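Local coordinates for protein CsuE (Acinetobacter baumannii, PDB 6FJY), which forms the adhesive tip subunit of archaic chaperone-usher Csu pili and probably attaches the bacterium to surfaces during biofilm formation, at residues E66-I71 against L173-L178; I12-I17 against N22-S27. One frame throughout, in Å; residues are numbered along the deposited sequence.

Contact 1: E66-I71 against L173-L178; sequences EKLNAI and LSITVL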
# COMPACT_ATOMS: atom_id res chain seq x y z
N GLU D 66 -16.70 -1.15 10.97
CA GLU D 66 -17.01 -0.85 9.58
C GLU D 66 -17.02 -2.14 8.77
O GLU D 66 -16.28 -3.08 9.04
CB GLU D 66 -15.99 0.13 9.00
CG GLU D 66 -16.01 1.50 9.64
CD GLU D 66 -14.86 2.38 9.18
OE1 GLU D 66 -15.09 3.25 8.30
OE2 GLU D 66 -13.74 2.19 9.68
N LYS D 67 -17.90 -2.17 7.76
CA LYS D 67 -18.14 -3.37 6.99
C LYS D 67 -18.10 -3.05 5.51
O LYS D 67 -18.81 -2.15 5.05
CB LYS D 67 -19.49 -4.01 7.35
CG LYS D 67 -19.67 -4.33 8.83
CD LYS D 67 -20.91 -5.19 9.07
CE LYS D 67 -21.09 -5.50 10.56
NZ LYS D 67 -21.70 -6.87 10.80
N LEU D 68 -17.27 -3.77 4.77
CA LEU D 68 -17.29 -3.70 3.32
C LEU D 68 -18.27 -4.73 2.78
O LEU D 68 -18.55 -5.75 3.43
CB LEU D 68 -15.90 -3.96 2.74
CG LEU D 68 -14.86 -2.85 2.79
CD1 LEU D 68 -13.52 -3.43 2.40
CD2 LEU D 68 -15.25 -1.71 1.86
N ASN D 69 -18.78 -4.47 1.58
CA ASN D 69 -19.69 -5.38 0.91
C ASN D 69 -19.05 -5.81 -0.41
O ASN D 69 -18.73 -4.97 -1.24
CB ASN D 69 -21.05 -4.73 0.69
CG ASN D 69 -21.79 -4.50 2.00
OD1 ASN D 69 -22.23 -3.39 2.29
ND2 ASN D 69 -21.91 -5.57 2.79
N ALA D 70 -18.87 -7.10 -0.57
CA ALA D 70 -18.25 -7.67 -1.75
C ALA D 70 -19.27 -8.48 -2.53
O ALA D 70 -20.43 -8.63 -2.14
CB ALA D 70 -17.05 -8.53 -1.37
N ILE D 71 -18.82 -9.01 -3.66
CA ILE D 71 -19.63 -9.86 -4.52
C ILE D 71 -18.73 -10.99 -4.97
O ILE D 71 -17.68 -10.73 -5.58
CB ILE D 71 -20.19 -9.10 -5.74
CG1 ILE D 71 -21.09 -7.95 -5.30
CG2 ILE D 71 -20.93 -10.05 -6.66
CD1 ILE D 71 -21.55 -7.09 -6.45
N LEU D 173 -11.69 -15.64 3.54
CA LEU D 173 -11.47 -14.52 2.65
C LEU D 173 -11.25 -13.26 3.47
O LEU D 173 -11.96 -13.01 4.45
CB LEU D 173 -12.65 -14.33 1.70
CG LEU D 173 -12.81 -15.19 0.44
CD1 LEU D 173 -12.59 -16.68 0.72
CD2 LEU D 173 -14.19 -14.98 -0.15
N SER D 174 -10.25 -12.47 3.08
CA SER D 174 -9.91 -11.25 3.78
C SER D 174 -9.57 -10.16 2.76
O SER D 174 -9.08 -10.44 1.67
CB SER D 174 -8.73 -11.46 4.73
OG SER D 174 -8.50 -10.30 5.51
N ILE D 175 -9.86 -8.92 3.14
CA ILE D 175 -9.61 -7.74 2.32
C ILE D 175 -8.89 -6.72 3.18
O ILE D 175 -9.38 -6.34 4.25
CB ILE D 175 -10.92 -7.14 1.77
CG1 ILE D 175 -11.63 -8.14 0.86
CG2 ILE D 175 -10.64 -5.82 1.03
CD1 ILE D 175 -13.03 -7.68 0.46
N THR D 176 -7.72 -6.28 2.72
CA THR D 176 -6.91 -5.30 3.43
C THR D 176 -7.00 -3.96 2.69
O THR D 176 -6.48 -3.83 1.58
CB THR D 176 -5.47 -5.77 3.56
OG1 THR D 176 -5.42 -6.99 4.31
CG2 THR D 176 -4.64 -4.72 4.28
N VAL D 177 -7.63 -2.99 3.33
CA VAL D 177 -7.74 -1.63 2.82
C VAL D 177 -6.51 -0.87 3.28
O VAL D 177 -6.21 -0.82 4.48
CB VAL D 177 -9.03 -0.97 3.33
CG1 VAL D 177 -9.24 0.37 2.68
CG2 VAL D 177 -10.23 -1.90 3.09
N LEU D 178 -5.78 -0.26 2.31
CA LEU D 178 -4.50 0.38 2.56
C LEU D 178 -4.66 1.89 2.67
O LEU D 178 -5.51 2.48 2.01
CB LEU D 178 -3.51 0.06 1.44
CG LEU D 178 -3.12 -1.41 1.34
CD1 LEU D 178 -2.22 -1.63 0.14
CD2 LEU D 178 -2.43 -1.84 2.60
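Glu66 OE2, two residues before Leu68, is hydrogen-bonded to both Thr64 OG1 and Ser117 OG; Glu66 itself does not touch segment 173-178, where Leu68 and Ala70 meet Ile175 and Val177. The meeting itself is purely apolar. Leu68 does most of it, through one methyl. With CG anti to its carbonyl carbon (chi1 -77°) and the chain then extended, CD1 is carried out toward the other strand. There it meets CG2 of Val177 tip to tip, with 3.7 Å between Leu68 CD1 and Val177 CG2. The same methyl also reaches Ile175, whose side chain it crosses obliquely; Leu68 CD1 lies 4.0 Å from Ile175 CG2. Ile175 turns its other branch to Ala70, and this touch is looser, at 4.5 Å from Ile175 CD1 to Ala70 CB. Phe59 packs against both Ala70 and Ile175, as does Leu110. Tyr121 adjoins Val177, and Val116 lies against Leu68. The four touching residues are all buried. The CA atoms of Leu68 and Ile175 are 8.7 Å apart, too far for backbone pairing. Aliphatic side chains meeting between strands that share no backbone bonds are characteristic of the core of an Ig-like beta sandwich.

Contact 2: I12-I17 against N22-S27; sequences ISVPSI and NGENSS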
# COMPACT_ATOMS: atom_id res chain seq x y z
N ILE D 12 -6.73 -10.06 -0.31
CA ILE D 12 -6.54 -9.10 -1.39
C ILE D 12 -6.35 -7.73 -0.74
O ILE D 12 -6.84 -7.48 0.37
CB ILE D 12 -7.72 -9.09 -2.39
CG1 ILE D 12 -8.95 -8.43 -1.77
CG2 ILE D 12 -8.08 -10.51 -2.84
CD1 ILE D 12 -10.06 -8.14 -2.76
N SER D 13 -5.63 -6.85 -1.43
CA SER D 13 -5.31 -5.53 -0.90
C SER D 13 -5.63 -4.45 -1.93
O SER D 13 -5.34 -4.61 -3.11
CB SER D 13 -3.84 -5.44 -0.48
OG SER D 13 -3.60 -6.27 0.64
N VAL D 14 -6.24 -3.36 -1.46
CA VAL D 14 -6.65 -2.26 -2.33
C VAL D 14 -6.45 -0.94 -1.59
O VAL D 14 -6.74 -0.85 -0.39
CB VAL D 14 -8.10 -2.44 -2.82
CG1 VAL D 14 -9.04 -2.73 -1.67
CG2 VAL D 14 -8.57 -1.20 -3.60
N PRO D 15 -5.92 0.09 -2.26
CA PRO D 15 -5.83 1.41 -1.63
C PRO D 15 -7.20 2.02 -1.44
O PRO D 15 -8.13 1.77 -2.21
CB PRO D 15 -4.99 2.22 -2.62
CG PRO D 15 -5.14 1.51 -3.91
CD PRO D 15 -5.23 0.06 -3.56
N SER D 16 -7.31 2.84 -0.39
CA SER D 16 -8.62 3.27 0.10
C SER D 16 -9.32 4.17 -0.91
O SER D 16 -10.52 4.00 -1.18
CB SER D 16 -8.45 3.99 1.44
OG SER D 16 -9.70 4.40 1.95
N ILE D 17 -8.59 5.13 -1.49
CA ILE D 17 -9.21 6.10 -2.39
C ILE D 17 -9.63 5.44 -3.69
O ILE D 17 -10.71 5.71 -4.22
CB ILE D 17 -8.25 7.28 -2.63
CG1 ILE D 17 -7.83 7.90 -1.30
CG2 ILE D 17 -8.89 8.32 -3.58
CD1 ILE D 17 -8.98 8.46 -0.49
N ASN D 22 -13.05 3.90 -7.91
CA ASN D 22 -13.08 2.86 -8.92
C ASN D 22 -13.59 1.53 -8.40
O ASN D 22 -13.77 0.60 -9.19
CB ASN D 22 -11.68 2.65 -9.51
CG ASN D 22 -11.13 3.91 -10.13
OD1 ASN D 22 -11.82 4.59 -10.89
ND2 ASN D 22 -9.88 4.23 -9.81
N GLY D 23 -13.82 1.43 -7.09
CA GLY D 23 -14.12 0.13 -6.51
C GLY D 23 -12.99 -0.83 -6.76
O GLY D 23 -11.80 -0.46 -6.75
N GLU D 24 -13.35 -2.08 -7.00
CA GLU D 24 -12.38 -3.10 -7.38
C GLU D 24 -13.16 -4.25 -7.97
O GLU D 24 -14.10 -4.75 -7.34
CB GLU D 24 -11.55 -3.56 -6.18
CG GLU D 24 -10.71 -4.78 -6.45
CD GLU D 24 -9.26 -4.46 -6.66
OE1 GLU D 24 -8.95 -3.42 -7.29
OE2 GLU D 24 -8.41 -5.25 -6.19
N ASN D 25 -12.82 -4.64 -9.19
CA ASN D 25 -13.51 -5.70 -9.90
C ASN D 25 -12.51 -6.80 -10.24
O ASN D 25 -11.34 -6.51 -10.51
CB ASN D 25 -14.20 -5.16 -11.17
CG ASN D 25 -15.24 -4.08 -10.87
OD1 ASN D 25 -15.87 -4.08 -9.82
ND2 ASN D 25 -15.41 -3.15 -11.81
N SER D 26 -12.97 -8.05 -10.19
CA SER D 26 -12.19 -9.20 -10.62
C SER D 26 -10.85 -9.28 -9.87
O SER D 26 -9.77 -9.09 -10.43
CB SER D 26 -11.97 -9.16 -12.14
OG SER D 26 -11.11 -10.19 -12.58
N SER D 27 -10.95 -9.59 -8.58
CA SER D 27 -9.79 -9.97 -7.79
C SER D 27 -9.82 -11.48 -7.63
O SER D 27 -10.63 -12.02 -6.87
CB SER D 27 -9.76 -9.26 -6.44
OG SER D 27 -9.25 -7.95 -6.56
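The carboxylate of Glu24 is the flat group here, and Val14 lies over one of its faces, with Val14 CG2 4.3 Å from Glu24 OE1. The two residues sit on nearly antiparallel strands of the Ig-like sandwich, which face each other and are joined by the short helix 16-21. At the OE2 end the carbonyl of Ser13 stands off the carboxylate plane on the Val14 side, and the hydroxyl of Ser27 lies off it on the other side. The Ser13 O to Glu24 OE2 distance is 4.4 Å, too long for a bond. Within segment 22-27 itself, Ser27 OG comes to 2.9 Å from Glu24 OE2, but the angle is too poor for a hydrogen bond. Strands 12-15 and 24-27 run at 158°, and their axes pass 9.8 Å apart. They face each other through side chains and are not paired by their backbones. Strand 9-15 pairs with strand 167-184, while strand 24-31 pairs with 103-110. Pro15 stands at the N-cap of the helix, and Gly23 leaves it with a positive phi. At the other end, Ile12 packs on Ser27. A chi1 of 73° tucks CG1 of Ile12 between N and C, and the extended chi2 (169°) then sends CD1 to the serine. Ile12 CD1 comes to rest 3.9 Å from Ser27 CB.

Overall arrangement
Contact 1 is buried and wholly aliphatic. Contact 2 is nearer the surface and mixes isoleucine and valine with a carboxylate and a hydroxyl. Their centres are about 9 Å apart. Strands 9-15 and 167-184, neighbours running parallel, tie them together: Thr176 N to Ile12 O and Leu178 N to Val14 O are probable backbone hydrogen bonds. Ile175 also packs on Ile12, so the apolar part of contact 2 continues into contact 1. Contact 2 joins strands close in sequence through a short helix, whereas contact 1 brings together strands about a hundred residues apart. Leu178 and Pro15, one from each contact's segments but neither among the touching residues, both pack on Trp6 of the chaperone CsuC.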